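Local coordinates for virulence protein vsdE (Salmonella enterica, PDB 5LQ7) that acts as a cysteine hydrolase effector of Salmonella whose activity is linked to suppression of host immune responses and to bacterial virulence, at residues S29-R34 with V104-A109; L39-K44 with D92-K97; R63-T68 with I184-T189. The protein carries 5 engineered substitutions. All coordinates share one frame; numbering follows the deposited sequence.

Interactions 1 and 2 draw on consecutive elements: helix 29-38 runs straight into strand 39-41, and strand 94-96 is followed in the chain by helix 108-116, so that interaction 2 is nested inside the chain loop closed by interaction 1. Interaction 1 lies at the surface and relies on charged side chains that reach backbone groups. Interaction 2 is partly buried and is built mainly of backbone bonds, with leucine and isoleucine packing on one face. Interaction 3, the nearest of the three to the centre of the chain, rests on one asparagine amide beside a sodium ion. It touches interaction 2 through Tyr64 to Glu42 and Val65 to Ser96.

Interaction 1: S29-R34 with V104-A109; sequences SNEVKR and VGLDSA
Arg34 and Glu31, one turn apart on helix 29-38, reach out to the backbone that leads into helix 108-116. The guanidinium meets Gly105 side-on, NE and NH2 converging on one carbonyl oxygen. The bond from Arg34 NH2 to Gly105 O is 3.0 Å and lies in the carbonyl plane on a lone pair; that from Arg34 NE is longer, 3.3 Å, and comes from above this plane. A bend at chi3 (-79°) turns the group back over its own helix, placing one face above Asn30 O. Gly105, at a positive phi, has no side chain to hinder the approach, and Arg34 NH2 lies 3.4 Å from Gly105 CA.

The second polar link comes from the carboxylate. Glu31 OE1 accepts from Asp107 N at 2.8 Å, on its syn side, 31° out of the carboxylate plane. Asp107 is itself an N-cap, its OD1 accepting from Ala109 N at 3.1 Å, a capping bond at the start of helix 108-116.

Apolar contact is slight: Leu106 CD2 comes within 4.4 Å of Arg34 CB, and Leu106 also touches Leu78 of helix 76-89. Opposite charges of one helix thus serve complementary backbone groups, the cation a carbonyl and the anion an N-H, which would restrain the backbone leading into helix 108-116.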
ATOM      1  N   SER A  29       8.647   8.594  18.295  1.00 24.43           N
ATOM      2  CA  SER A  29       7.401   8.585  19.008  1.00 27.19           C
ATOM      3  C   SER A  29       6.347   9.461  18.323  1.00 26.95           C
ATOM      4  O   SER A  29       5.167   9.111  18.364  1.00 25.45           O
ATOM      5  CB  SER A  29       7.603   9.007  20.466  1.00 33.39           C
ATOM      6  OG  SER A  29       7.836  10.384  20.489  1.00 37.22           O
ATOM      7  N   ASN A  30       6.770  10.574  17.685  1.00 26.52           N
ATOM      8  CA  ASN A  30       5.848  11.415  16.953  1.00 27.94           C
ATOM      9  C   ASN A  30       5.256  10.692  15.767  1.00 24.66           C
ATOM     10  O   ASN A  30       4.028  10.771  15.572  1.00 24.88           O
ATOM     11  CB  ASN A  30       6.514  12.706  16.469  1.00 33.97           C
ATOM     12  CG  ASN A  30       6.657  13.741  17.565  1.00 39.18           C
ATOM     13  OD1 ASN A  30       5.972  13.694  18.589  1.00 43.56           O
ATOM     14  ND2 ASN A  30       7.549  14.699  17.351  1.00 49.96           N
ATOM     15  N   GLU A  31       6.104  10.017  14.971  1.00 21.59           N
ATOM     16  CA  GLU A  31       5.626   9.194  13.859  1.00 21.48           C
ATOM     17  C   GLU A  31       4.638   8.120  14.326  1.00 19.74           C
ATOM     18  O   GLU A  31       3.615   7.892  13.701  1.00 18.33           O
ATOM     19  CB  GLU A  31       6.777   8.522  13.117  1.00 26.91           C
ATOM     20  CG  GLU A  31       7.693   9.419  12.299  1.00 32.79           C
ATOM     21  CD  GLU A  31       8.326   8.704  11.079  1.00 35.67           C
ATOM     22  OE1 GLU A  31       7.801   7.659  10.592  1.00 39.99           O
ATOM     23  OE2 GLU A  31       9.312   9.217  10.533  1.00 48.86           O
ATOM     24  N   VAL A  32       4.947   7.440  15.429  1.00 19.78           N
ATOM     25  CA  VAL A  32       4.088   6.385  15.900  1.00 15.84           C
ATOM     26  C   VAL A  32       2.764   6.951  16.384  1.00 17.47           C
ATOM     27  O   VAL A  32       1.713   6.323  16.181  1.00 19.30           O
ATOM     28  CB  VAL A  32       4.793   5.533  16.975  1.00 19.31           C
ATOM     29  CG1 VAL A  32       3.851   4.530  17.579  1.00 19.70           C
ATOM     30  CG2 VAL A  32       6.000   4.825  16.336  1.00 19.14           C
ATOM     31  N   LYS A  33       2.800   8.148  17.001  1.00 20.55           N
ATOM     32  CA  LYS A  33       1.565   8.792  17.455  1.00 21.45           C
ATOM     33  C   LYS A  33       0.689   9.196  16.293  1.00 18.82           C
ATOM     34  O   LYS A  33      -0.538   9.080  16.363  1.00 20.65           O
ATOM     35  CB  LYS A  33       1.858  10.032  18.318  1.00 29.76           C
ATOM     36  CG  LYS A  33       2.408   9.638  19.683  1.00 39.25           C
ATOM     37  CD  LYS A  33       2.506  10.793  20.666  1.00 48.07           C
ATOM     38  CE  LYS A  33       3.000  10.330  22.040  1.00 55.15           C
ATOM     39  NZ  LYS A  33       2.768   8.871  22.321  1.00 59.45           N
ATOM     40  N   ARG A  34       1.322   9.609  15.208  1.00 20.89           N
ATOM     41  CA  ARG A  34       0.599   9.948  13.997  1.00 22.10           C
ATOM     42  C   ARG A  34      -0.102   8.722  13.422  1.00 20.40           C
ATOM     43  O   ARG A  34      -1.271   8.782  12.988  1.00 18.67           O
ATOM     44  CB  ARG A  34       1.507  10.602  12.954  1.00 26.48           C
ATOM     45  CG  ARG A  34       1.752  12.076  13.243  1.00 30.92           C
ATOM     46  CD  ARG A  34       2.326  12.835  12.016  1.00 34.15           C
ATOM     47  NE  ARG A  34       3.749  12.576  11.875  1.00 34.62           N
ATOM     48  CZ  ARG A  34       4.729  13.283  12.424  1.00 31.95           C
ATOM     49  NH1 ARG A  34       4.464  14.376  13.142  1.00 32.21           N
ATOM     50  NH2 ARG A  34       5.988  12.894  12.230  1.00 33.49           N
ATOM     51  N   VAL A 104       5.248  14.460   4.564  1.00 23.34           N
ATOM     52  CA  VAL A 104       6.312  14.363   5.562  1.00 22.23           C
ATOM     53  C   VAL A 104       5.842  13.768   6.877  1.00 23.76           C
ATOM     54  O   VAL A 104       4.684  13.837   7.231  1.00 21.82           O
ATOM     55  CB  VAL A 104       7.019  15.718   5.791  1.00 19.83           C
ATOM     56  CG1 VAL A 104       7.617  16.224   4.474  1.00 20.76           C
ATOM     57  CG2 VAL A 104       6.079  16.716   6.416  1.00 21.30           C
ATOM     58  N   GLY A 105       6.788  13.162   7.580  1.00 26.62           N
ATOM     59  CA  GLY A 105       6.566  12.658   8.917  1.00 27.10           C
ATOM     60  C   GLY A 105       6.175  11.205   9.001  1.00 27.13           C
ATOM     61  O   GLY A 105       5.815  10.772  10.120  1.00 29.61           O
ATOM     62  N   LEU A 106       6.138  10.469   7.880  1.00 23.13           N
ATOM     63  CA  LEU A 106       5.907   8.969   7.941  1.00 23.15           C
ATOM     64  C   LEU A 106       6.903   8.188   7.113  1.00 25.83           C
ATOM     65  O   LEU A 106       6.952   8.306   5.902  1.00 27.63           O
ATOM     66  CB  LEU A 106       4.506   8.555   7.511  1.00 27.33           C
ATOM     67  CG  LEU A 106       3.359   8.834   8.466  1.00 27.16           C
ATOM     68  CD1 LEU A 106       2.083   8.157   7.916  1.00 28.26           C
ATOM     69  CD2 LEU A 106       3.638   8.364   9.871  1.00 34.68           C
ATOM     70  N   ASP A 107       7.687   7.353   7.778  1.00 24.06           N
ATOM     71  CA  ASP A 107       8.730   6.549   7.136  1.00 26.73           C
ATOM     72  C   ASP A 107       8.160   5.136   6.944  1.00 22.64           C
ATOM     73  O   ASP A 107       7.544   4.578   7.862  1.00 18.35           O
ATOM     74  CB  ASP A 107       9.954   6.555   8.055  1.00 29.19           C
ATOM     75  CG  ASP A 107      10.971   5.445   7.761  1.00 37.21           C
ATOM     76  OD1 ASP A 107      11.241   5.099   6.596  1.00 39.98           O
ATOM     77  OD2 ASP A 107      11.537   4.944   8.747  1.00 51.53           O
ATOM     78  N   SER A 108       8.419   4.561   5.791  1.00 18.00           N
ATOM     79  CA  SER A 108       7.965   3.207   5.491  1.00 17.72           C
ATOM     80  C   SER A 108       8.546   2.192   6.478  1.00 16.99           C
ATOM     81  O   SER A 108       7.906   1.164   6.731  1.00 16.56           O
ATOM     82  CB  SER A 108       8.283   2.744   4.063  1.00 22.98           C
ATOM     83  OG  SER A 108       9.674   2.628   3.893  1.00 29.69           O
ATOM     84  N   ALA A 109       9.757   2.429   6.976  1.00 17.39           N
ATOM     85  CA  ALA A 109      10.338   1.466   7.923  1.00 19.36           C
ATOM     86  C   ALA A 109       9.528   1.394   9.208  1.00 18.21           C
ATOM     87  O   ALA A 109       9.225   0.305   9.719  1.00 17.02           O
ATOM     88  CB  ALA A 109      11.784   1.798   8.209  1.00 19.54           C
TER

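Interaction 2: L39-K44 with D92-K97; sequences LSIESK and DILSSK. Engineered in segment 39-44: Ser40 (natural residue Cys).
Glu42 N donates to Ile93 O at 2.8 Å along an almost straight line (177°), the shortest bond between the segments, just past the ends of strands 39-41 and 94-96, which form a small two-stranded antiparallel sheet. Ser40 and Ser95 form its hydrogen-bonded pair: Ser40 N meets Ser95 O at 2.9 Å, and Ser95 N returns a bond to Ser40 O. CA-H...O contacts flank this ladder, among them Leu94 CA to Ser40 O.

The two faces differ in character. On one, Ile41 and Leu94 lie side by side, pointing the same way, with Ile41 CG1 3.8 Å from Leu94 CD2; Leu39 joins them, and helices 12-19, 76-89 and 108-116 pack against this largely apolar face. The other carries Ser40 and Ser95. The engineered Ser40, a cysteine in the natural protein, holds its OG anti to its carbonyl carbon (chi1 -70°), and Ser95 OG shares a water with it.

At the strand ends, polar groups find partners in neighbouring elements. Glu42 OE1 bonds to Tyr64 OH, and Lys97 donates chiefly to Asp37 O of helix 29-38. A bend at chi4 also brings Lys97 NZ to Ser40 OG, a weak bond of 3.4 Å.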
ATOM      1  N   LEU A  39      -5.007   5.440  12.471  1.00 15.60           N
ATOM      2  CA  LEU A  39      -5.363   4.079  12.160  1.00 16.50           C
ATOM      3  C   LEU A  39      -6.612   3.625  12.869  1.00 21.22           C
ATOM      4  O   LEU A  39      -6.732   3.846  14.068  1.00 21.02           O
ATOM      5  CB  LEU A  39      -4.177   3.183  12.540  1.00 17.35           C
ATOM      6  CG  LEU A  39      -4.211   1.727  12.121  1.00 19.31           C
ATOM      7  CD1 LEU A  39      -4.059   1.645  10.628  1.00 19.69           C
ATOM      8  CD2 LEU A  39      -3.083   0.976  12.764  1.00 18.21           C
ATOM      9  N   SER A  40      -7.535   2.993  12.139  1.00 16.08           N
ATOM     10  CA  SER A  40      -8.660   2.250  12.738  1.00 17.27           C
ATOM     11  C   SER A  40      -8.505   0.758  12.457  1.00 18.21           C
ATOM     12  O   SER A  40      -8.096   0.345  11.357  1.00 17.36           O
ATOM     13  CB  SER A  40      -9.998   2.710  12.150  1.00 20.71           C
ATOM     14  OG  SER A  40     -10.287   4.016  12.595  1.00 29.29           O
ATOM     15  N   ILE A  41      -8.824  -0.060  13.451  1.00 18.79           N
ATOM     16  CA  ILE A  41      -8.777  -1.505  13.357  1.00 20.18           C
ATOM     17  C   ILE A  41     -10.183  -2.053  13.547  1.00 25.20           C
ATOM     18  O   ILE A  41     -10.755  -1.946  14.638  1.00 26.30           O
ATOM     19  CB  ILE A  41      -7.833  -2.059  14.427  1.00 22.17           C
ATOM     20  CG1 ILE A  41      -6.427  -1.473  14.254  1.00 21.91           C
ATOM     21  CG2 ILE A  41      -7.800  -3.584  14.413  1.00 24.68           C
ATOM     22  CD1 ILE A  41      -5.406  -1.926  15.282  1.00 27.43           C
ATOM     23  N   GLU A  42     -10.759  -2.604  12.499  1.00 20.39           N
ATOM     24  CA  GLU A  42     -12.047  -3.297  12.598  1.00 26.69           C
ATOM     25  C   GLU A  42     -11.773  -4.795  12.727  1.00 33.71           C
ATOM     26  O   GLU A  42     -11.228  -5.402  11.823  1.00 32.11           O
ATOM     27  CB  GLU A  42     -12.894  -2.990  11.395  1.00 30.18           C
ATOM     28  CG  GLU A  42     -14.331  -3.448  11.483  1.00 37.71           C
ATOM     29  CD  GLU A  42     -15.289  -2.478  10.832  1.00 48.04           C
ATOM     30  OE1 GLU A  42     -15.012  -2.004   9.685  1.00 37.81           O
ATOM     31  OE2 GLU A  42     -16.326  -2.184  11.481  1.00 57.07           O
ATOM     32  N   SER A  43     -12.123  -5.368  13.874  1.00 41.12           N
ATOM     33  CA  SER A  43     -11.843  -6.793  14.179  1.00 46.53           C
ATOM     34  C   SER A  43     -13.066  -7.729  14.188  1.00 45.40           C
ATOM     35  O   SER A  43     -12.893  -8.939  14.291  1.00 44.98           O
ATOM     36  CB  SER A  43     -11.092  -6.924  15.526  1.00 45.53           C
ATOM     37  OG  SER A  43     -11.343  -5.817  16.387  1.00 49.77           O
ATOM     38  N   LYS A  44     -14.275  -7.177  14.086  1.00 44.89           N
ATOM     39  CA  LYS A  44     -15.488  -7.986  14.029  1.00 48.24           C
ATOM     40  C   LYS A  44     -15.416  -9.045  12.925  1.00 50.25           C
ATOM     41  O   LYS A  44     -15.045  -8.739  11.783  1.00 49.44           O
ATOM     42  CB  LYS A  44     -16.721  -7.093  13.803  1.00 49.27           C
ATOM     43  CG  LYS A  44     -18.064  -7.757  14.127  1.00 56.93           C
ATOM     44  CD  LYS A  44     -17.979  -8.832  15.244  1.00 62.14           C
ATOM     45  CE  LYS A  44     -19.304  -9.545  15.515  1.00 60.57           C
ATOM     46  NZ  LYS A  44     -19.819 -10.255  14.298  1.00 64.04           N
ATOM     47  N   ASP A  92     -11.310  -6.390   5.297  1.00 14.29           N
ATOM     48  CA  ASP A  92     -11.249  -4.954   5.548  1.00 14.92           C
ATOM     49  C   ASP A  92     -11.018  -4.750   7.032  1.00 17.35           C
ATOM     50  O   ASP A  92     -11.961  -4.660   7.791  1.00 19.68           O
ATOM     51  CB  ASP A  92     -12.538  -4.281   5.082  1.00 16.70           C
ATOM     52  CG  ASP A  92     -12.692  -4.232   3.559  1.00 21.49           C
ATOM     53  OD1 ASP A  92     -11.684  -4.156   2.845  1.00 18.04           O
ATOM     54  OD2 ASP A  92     -13.842  -4.218   3.062  1.00 27.36           O
ATOM     55  N   ILE A  93      -9.754  -4.719   7.447  1.00 13.53           N
ATOM     56  CA  ILE A  93      -9.389  -4.574   8.862  1.00 14.19           C
ATOM     57  C   ILE A  93      -8.870  -3.169   9.170  1.00 15.21           C
ATOM     58  O   ILE A  93      -9.400  -2.500  10.033  1.00 15.73           O
ATOM     59  CB  ILE A  93      -8.378  -5.626   9.288  1.00 16.65           C
ATOM     60  CG1 ILE A  93      -8.971  -7.026   9.060  1.00 16.20           C
ATOM     61  CG2 ILE A  93      -7.923  -5.405  10.731  1.00 15.33           C
ATOM     62  CD1 ILE A  93      -8.024  -8.143   9.311  1.00 19.68           C
ATOM     63  N   LEU A  94      -7.791  -2.787   8.499  1.00 11.48           N
ATOM     64  CA  LEU A  94      -7.150  -1.470   8.723  1.00 12.52           C
ATOM     65  C   LEU A  94      -7.655  -0.381   7.787  1.00 12.93           C
ATOM     66  O   LEU A  94      -7.932  -0.602   6.598  1.00 12.31           O
ATOM     67  CB  LEU A  94      -5.647  -1.638   8.532  1.00 11.34           C
ATOM     68  CG  LEU A  94      -4.915  -2.669   9.366  1.00 13.56           C
ATOM     69  CD1 LEU A  94      -3.406  -2.643   9.073  1.00 13.52           C
ATOM     70  CD2 LEU A  94      -5.174  -2.437  10.842  1.00 15.83           C
ATOM     71  N   SER A  95      -7.812   0.818   8.323  1.00 13.69           N
ATOM     72  CA  SER A  95      -8.151   1.951   7.516  1.00 13.32           C
ATOM     73  C   SER A  95      -7.527   3.181   8.156  1.00 15.11           C
ATOM     74  O   SER A  95      -7.075   3.126   9.317  1.00 15.71           O
ATOM     75  CB  SER A  95      -9.656   2.121   7.372  1.00 15.14           C
ATOM     76  OG  SER A  95     -10.251   2.316   8.631  1.00 16.12           O
ATOM     77  N   SER A  96      -7.461   4.248   7.381  1.00 13.50           N
ATOM     78  CA  SER A  96      -6.845   5.494   7.847  1.00 16.26           C
ATOM     79  C   SER A  96      -7.794   6.688   7.741  1.00 17.92           C
ATOM     80  O   SER A  96      -8.458   6.872   6.758  1.00 17.85           O
ATOM     81  CB  SER A  96      -5.575   5.788   7.062  1.00 18.28           C
ATOM     82  OG  SER A  96      -5.120   7.106   7.396  1.00 20.16           O
ATOM     83  N   LYS A  97      -7.779   7.509   8.796  1.00 18.97           N
ATOM     84  CA  LYS A  97      -8.522   8.847   8.811  1.00 19.11           C
ATOM     85  C   LYS A  97      -7.509   9.938   9.036  1.00 24.06           C
ATOM     86  O   LYS A  97      -7.822  11.005   9.571  1.00 25.26           O
ATOM     87  CB  LYS A  97      -9.592   8.807   9.906  1.00 23.17           C
ATOM     88  CG  LYS A  97      -9.040   8.365  11.247  1.00 32.82           C
ATOM     89  CD  LYS A  97     -10.077   8.347  12.358  1.00 39.69           C
ATOM     90  CE  LYS A  97      -9.438   8.042  13.709  1.00 43.75           C
ATOM     91  NZ  LYS A  97      -8.646   6.755  13.682  1.00 43.00           N
TER
HETATM   92  O   HOH W   1     -10.524   4.914   9.796  1.00 30.62           O

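Interaction 3: R63-T68 with I184-T189; sequences RYVNNT and IDSWKT. With NA (sodium ion), chain D.
Val65 and Asn66 meet the loop that follows strand 180-184 in two quite different ways. The inner part is close packing: Val65 CG2 lies 3.6 Å from Ser186 OG, and Ser186 also rests on Ala62 and on Leu79 of helix 76-89. Next to it, Asn66 ND2 donates to Ser186 O at 2.9 Å, nearly straight (170°), with the acceptor in the amide plane. Having CG anti to the backbone N (chi1 -171°) carries the amide across to the loop.

The other end of the same amide shapes its own chain. Asn66 OD1 accepts from Thr68 N at 3.2 Å, an Asx turn, and also from Thr68 OG1 at 2.7 Å. With two acceptor bonds on OD1 and ND2 committed to Ser186, the amide can hardly flip. On the loop side an Asx motif at Asp185 receives Lys188 N, while OD2 of the same aspartate bonds to His165, whose ring Trp187 also meets. The pairing of His165 with Asp185 is consistent with the histidine-aspartate pair of papain-like peptidases, the clan to which the family is assigned.

Outward, water and sodium take over. Exposed Thr189 crosses the Asn66 side chain at about a right angle, its CG2 3.5 Å from Asn66 ND2. One water accepts from Asn66 ND2 and donates to Trp187 O at 2.8 Å, a second, water-mediated bridge between the segments. Thr68 OG1, its proton given to Asn66, binds the sodium ion at 2.4 Å; three waters and the carbonyl oxygens of Tyr69 and Tyr72 complete six ligands.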
ATOM      1  N   ARG A  63     -11.227   1.508  -1.476  1.00 14.32           N
ATOM      2  CA  ARG A  63     -12.150   2.500  -0.926  1.00 14.48           C
ATOM      3  C   ARG A  63     -12.218   2.421   0.583  1.00 14.80           C
ATOM      4  O   ARG A  63     -12.269   3.433   1.271  1.00 16.50           O
ATOM      5  CB  ARG A  63     -13.544   2.351  -1.528  1.00 16.11           C
ATOM      6  CG  ARG A  63     -13.639   2.892  -2.948  1.00 21.37           C
ATOM      7  CD  ARG A  63     -14.948   2.447  -3.621  1.00 26.95           C
ATOM      8  NE  ARG A  63     -15.007   2.948  -5.013  1.00 35.76           N
ATOM      9  CZ  ARG A  63     -15.938   2.602  -5.897  1.00 45.61           C
ATOM     10  NH1 ARG A  63     -16.883   1.719  -5.572  1.00 50.32           N
ATOM     11  NH2 ARG A  63     -15.905   3.107  -7.123  1.00 55.65           N
ATOM     12  N   TYR A  64     -12.166   1.219   1.108  1.00 13.78           N
ATOM     13  CA  TYR A  64     -12.227   0.992   2.547  1.00 13.36           C
ATOM     14  C   TYR A  64     -11.049   1.611   3.304  1.00 13.92           C
ATOM     15  O   TYR A  64     -11.235   2.241   4.331  1.00 12.92           O
ATOM     16  CB  TYR A  64     -12.284  -0.511   2.864  1.00 13.99           C
ATOM     17  CG  TYR A  64     -12.371  -0.778   4.348  1.00 13.14           C
ATOM     18  CD1 TYR A  64     -13.618  -0.779   5.002  1.00 18.64           C
ATOM     19  CD2 TYR A  64     -11.237  -0.974   5.125  1.00 13.27           C
ATOM     20  CE1 TYR A  64     -13.710  -1.006   6.376  1.00 17.41           C
ATOM     21  CE2 TYR A  64     -11.319  -1.154   6.501  1.00 14.96           C
ATOM     22  CZ  TYR A  64     -12.569  -1.173   7.112  1.00 16.91           C
ATOM     23  OH  TYR A  64     -12.656  -1.396   8.473  1.00 18.27           O
ATOM     24  N   VAL A  65      -9.836   1.412   2.813  1.00 11.87           N
ATOM     25  CA  VAL A  65      -8.676   1.883   3.565  1.00 12.88           C
ATOM     26  C   VAL A  65      -8.604   3.390   3.683  1.00 12.68           C
ATOM     27  O   VAL A  65      -8.017   3.943   4.618  1.00 13.39           O
ATOM     28  CB  VAL A  65      -7.337   1.325   2.986  1.00 14.18           C
ATOM     29  CG1 VAL A  65      -7.320  -0.152   3.050  1.00 15.80           C
ATOM     30  CG2 VAL A  65      -7.053   1.864   1.606  1.00 16.28           C
ATOM     31  N   ASN A  66      -9.127   4.085   2.675  1.00 11.46           N
ATOM     32  CA  ASN A  66      -9.031   5.520   2.664  1.00 13.70           C
ATOM     33  C   ASN A  66     -10.332   6.049   3.271  1.00 16.11           C
ATOM     34  O   ASN A  66     -11.313   6.201   2.572  1.00 15.22           O
ATOM     35  CB  ASN A  66      -8.785   6.068   1.260  1.00 15.32           C
ATOM     36  CG  ASN A  66      -8.457   7.555   1.251  1.00 15.91           C
ATOM     37  OD1 ASN A  66      -8.767   8.283   2.206  1.00 18.50           O
ATOM     38  ND2 ASN A  66      -7.759   8.011   0.196  1.00 14.03           N
ATOM     39  N   ASN A  67     -10.263   6.328   4.564  1.00 15.40           N
ATOM     40  CA  ASN A  67     -11.419   6.856   5.316  1.00 20.35           C
ATOM     41  C   ASN A  67     -11.109   8.277   5.751  1.00 19.87           C
ATOM     42  O   ASN A  67     -11.522   8.710   6.841  1.00 20.72           O
ATOM     43  CB  ASN A  67     -11.692   5.949   6.512  1.00 22.38           C
ATOM     44  CG  ASN A  67     -13.004   6.250   7.176  1.00 26.06           C
ATOM     45  OD1 ASN A  67     -13.962   6.665   6.528  1.00 29.50           O
ATOM     46  ND2 ASN A  67     -13.055   6.044   8.454  1.00 32.99           N
ATOM     47  N   THR A  68     -10.331   8.982   4.941  1.00 19.78           N
ATOM     48  CA  THR A  68      -9.888  10.338   5.297  1.00 21.69           C
ATOM     49  C   THR A  68     -11.095  11.264   5.210  1.00 23.83           C
ATOM     50  O   THR A  68     -12.065  10.993   4.495  1.00 22.73           O
ATOM     51  CB  THR A  68      -8.777  10.864   4.373  1.00 19.37           C
ATOM     52  OG1 THR A  68      -9.200  10.815   2.994  1.00 21.59           O
ATOM     53  CG2 THR A  68      -7.508   9.993   4.556  1.00 19.84           C
ATOM     54  N   ILE A 184      -3.050  -0.317  -7.985  1.00  8.94           N
ATOM     55  CA  ILE A 184      -4.031   0.235  -7.104  1.00  8.78           C
ATOM     56  C   ILE A 184      -3.418   1.406  -6.372  1.00  9.57           C
ATOM     57  O   ILE A 184      -2.373   1.246  -5.790  1.00  9.24           O
ATOM     58  CB  ILE A 184      -4.537  -0.759  -6.076  1.00 10.10           C
ATOM     59  CG1 ILE A 184      -4.991  -2.099  -6.697  1.00 12.46           C
ATOM     60  CG2 ILE A 184      -5.625  -0.166  -5.236  1.00 11.81           C
ATOM     61  CD1 ILE A 184      -4.735  -3.238  -5.779  1.00 16.23           C
ATOM     62  N   ASP A 185      -4.022   2.580  -6.449  1.00  9.09           N
ATOM     63  CA  ASP A 185      -3.515   3.757  -5.736  1.00  9.08           C
ATOM     64  C   ASP A 185      -4.698   4.291  -4.883  1.00 10.43           C
ATOM     65  O   ASP A 185      -5.456   5.101  -5.366  1.00 10.94           O
ATOM     66  CB  ASP A 185      -2.980   4.795  -6.654  1.00 10.44           C
ATOM     67  CG  ASP A 185      -2.222   5.896  -5.917  1.00 11.57           C
ATOM     68  OD1 ASP A 185      -2.444   6.055  -4.716  1.00 12.41           O
ATOM     69  OD2 ASP A 185      -1.370   6.524  -6.543  1.00 14.38           O
ATOM     70  N   SER A 186      -4.770   3.860  -3.637  1.00  9.45           N
ATOM     71  CA  SER A 186      -5.842   4.209  -2.752  1.00  9.54           C
ATOM     72  C   SER A 186      -5.777   5.693  -2.355  1.00 10.96           C
ATOM     73  O   SER A 186      -6.778   6.257  -1.900  1.00 12.45           O
ATOM     74  CB  SER A 186      -5.900   3.323  -1.539  1.00 11.84           C
ATOM     75  OG  SER A 186      -4.779   3.513  -0.695  1.00 13.16           O
ATOM     76  N   TRP A 187      -4.619   6.286  -2.507  1.00  9.73           N
ATOM     77  CA  TRP A 187      -4.422   7.739  -2.248  1.00 10.80           C
ATOM     78  C   TRP A 187      -4.983   8.605  -3.349  1.00 11.69           C
ATOM     79  O   TRP A 187      -5.490   9.718  -3.109  1.00 10.36           O
ATOM     80  CB  TRP A 187      -2.934   8.011  -2.043  1.00  9.92           C
ATOM     81  CG  TRP A 187      -2.612   9.421  -1.783  1.00 11.49           C
ATOM     82  CD1 TRP A 187      -2.645  10.060  -0.581  1.00 13.90           C
ATOM     83  CD2 TRP A 187      -2.214  10.399  -2.730  1.00 12.16           C
ATOM     84  NE1 TRP A 187      -2.294  11.320  -0.705  1.00 14.07           N
ATOM     85  CE2 TRP A 187      -2.051  11.612  -2.004  1.00 12.23           C
ATOM     86  CE3 TRP A 187      -1.998  10.388  -4.101  1.00 14.02           C
ATOM     87  CZ2 TRP A 187      -1.627  12.791  -2.614  1.00 17.66           C
ATOM     88  CZ3 TRP A 187      -1.562  11.641  -4.719  1.00 14.99           C
ATOM     89  CH2 TRP A 187      -1.390  12.762  -3.973  1.00 14.81           C
ATOM     90  N   LYS A 188      -4.841   8.146  -4.587  1.00 11.78           N
ATOM     91  CA  LYS A 188      -5.239   8.907  -5.770  1.00 10.03           C
ATOM     92  C   LYS A 188      -6.716   8.638  -6.070  1.00 12.56           C
ATOM     93  O   LYS A 188      -7.078   7.809  -6.925  1.00 13.28           O
ATOM     94  CB  LYS A 188      -4.360   8.556  -6.967  1.00 11.66           C
ATOM     95  CG  LYS A 188      -4.553   9.323  -8.285  1.00 13.02           C
ATOM     96  CD  LYS A 188      -4.014  10.708  -8.292  1.00 14.51           C
ATOM     97  CE  LYS A 188      -4.002  11.318  -9.701  1.00 15.89           C
ATOM     98  NZ  LYS A 188      -3.523  12.736  -9.749  1.00 14.99           N
ATOM     99  N   THR A 189      -7.591   9.292  -5.336  1.00 13.71           N
ATOM    100  CA  THR A 189      -8.996   8.890  -5.324  1.00 14.71           C
ATOM    101  C   THR A 189      -9.687   9.233  -6.631  1.00 16.25           C
ATOM    102  O   THR A 189     -10.748   8.685  -6.945  1.00 18.13           O
ATOM    103  CB  THR A 189      -9.764   9.461  -4.151  1.00 16.13           C
ATOM    104  OG1 THR A 189      -9.590  10.891  -4.150  1.00 17.68           O
ATOM    105  CG2 THR A 189      -9.247   8.926  -2.829  1.00 18.28           C
TER
HETATM  106 NA    NA D 303     -10.124  12.666   1.840  1.00 22.21          NA
HETATM  107  O   HOH W   2      -6.555  10.566  -0.666  1.00 15.89           O
HETATM  108  O   HOH W   3     -12.248  11.779   1.441  1.00 35.19           O
HETATM  109  O   HOH W   4     -10.817  14.498   0.169  1.00 37.97           O
HETATM  110  O   HOH W   5      -9.112  11.677  -0.088  1.00 28.09           O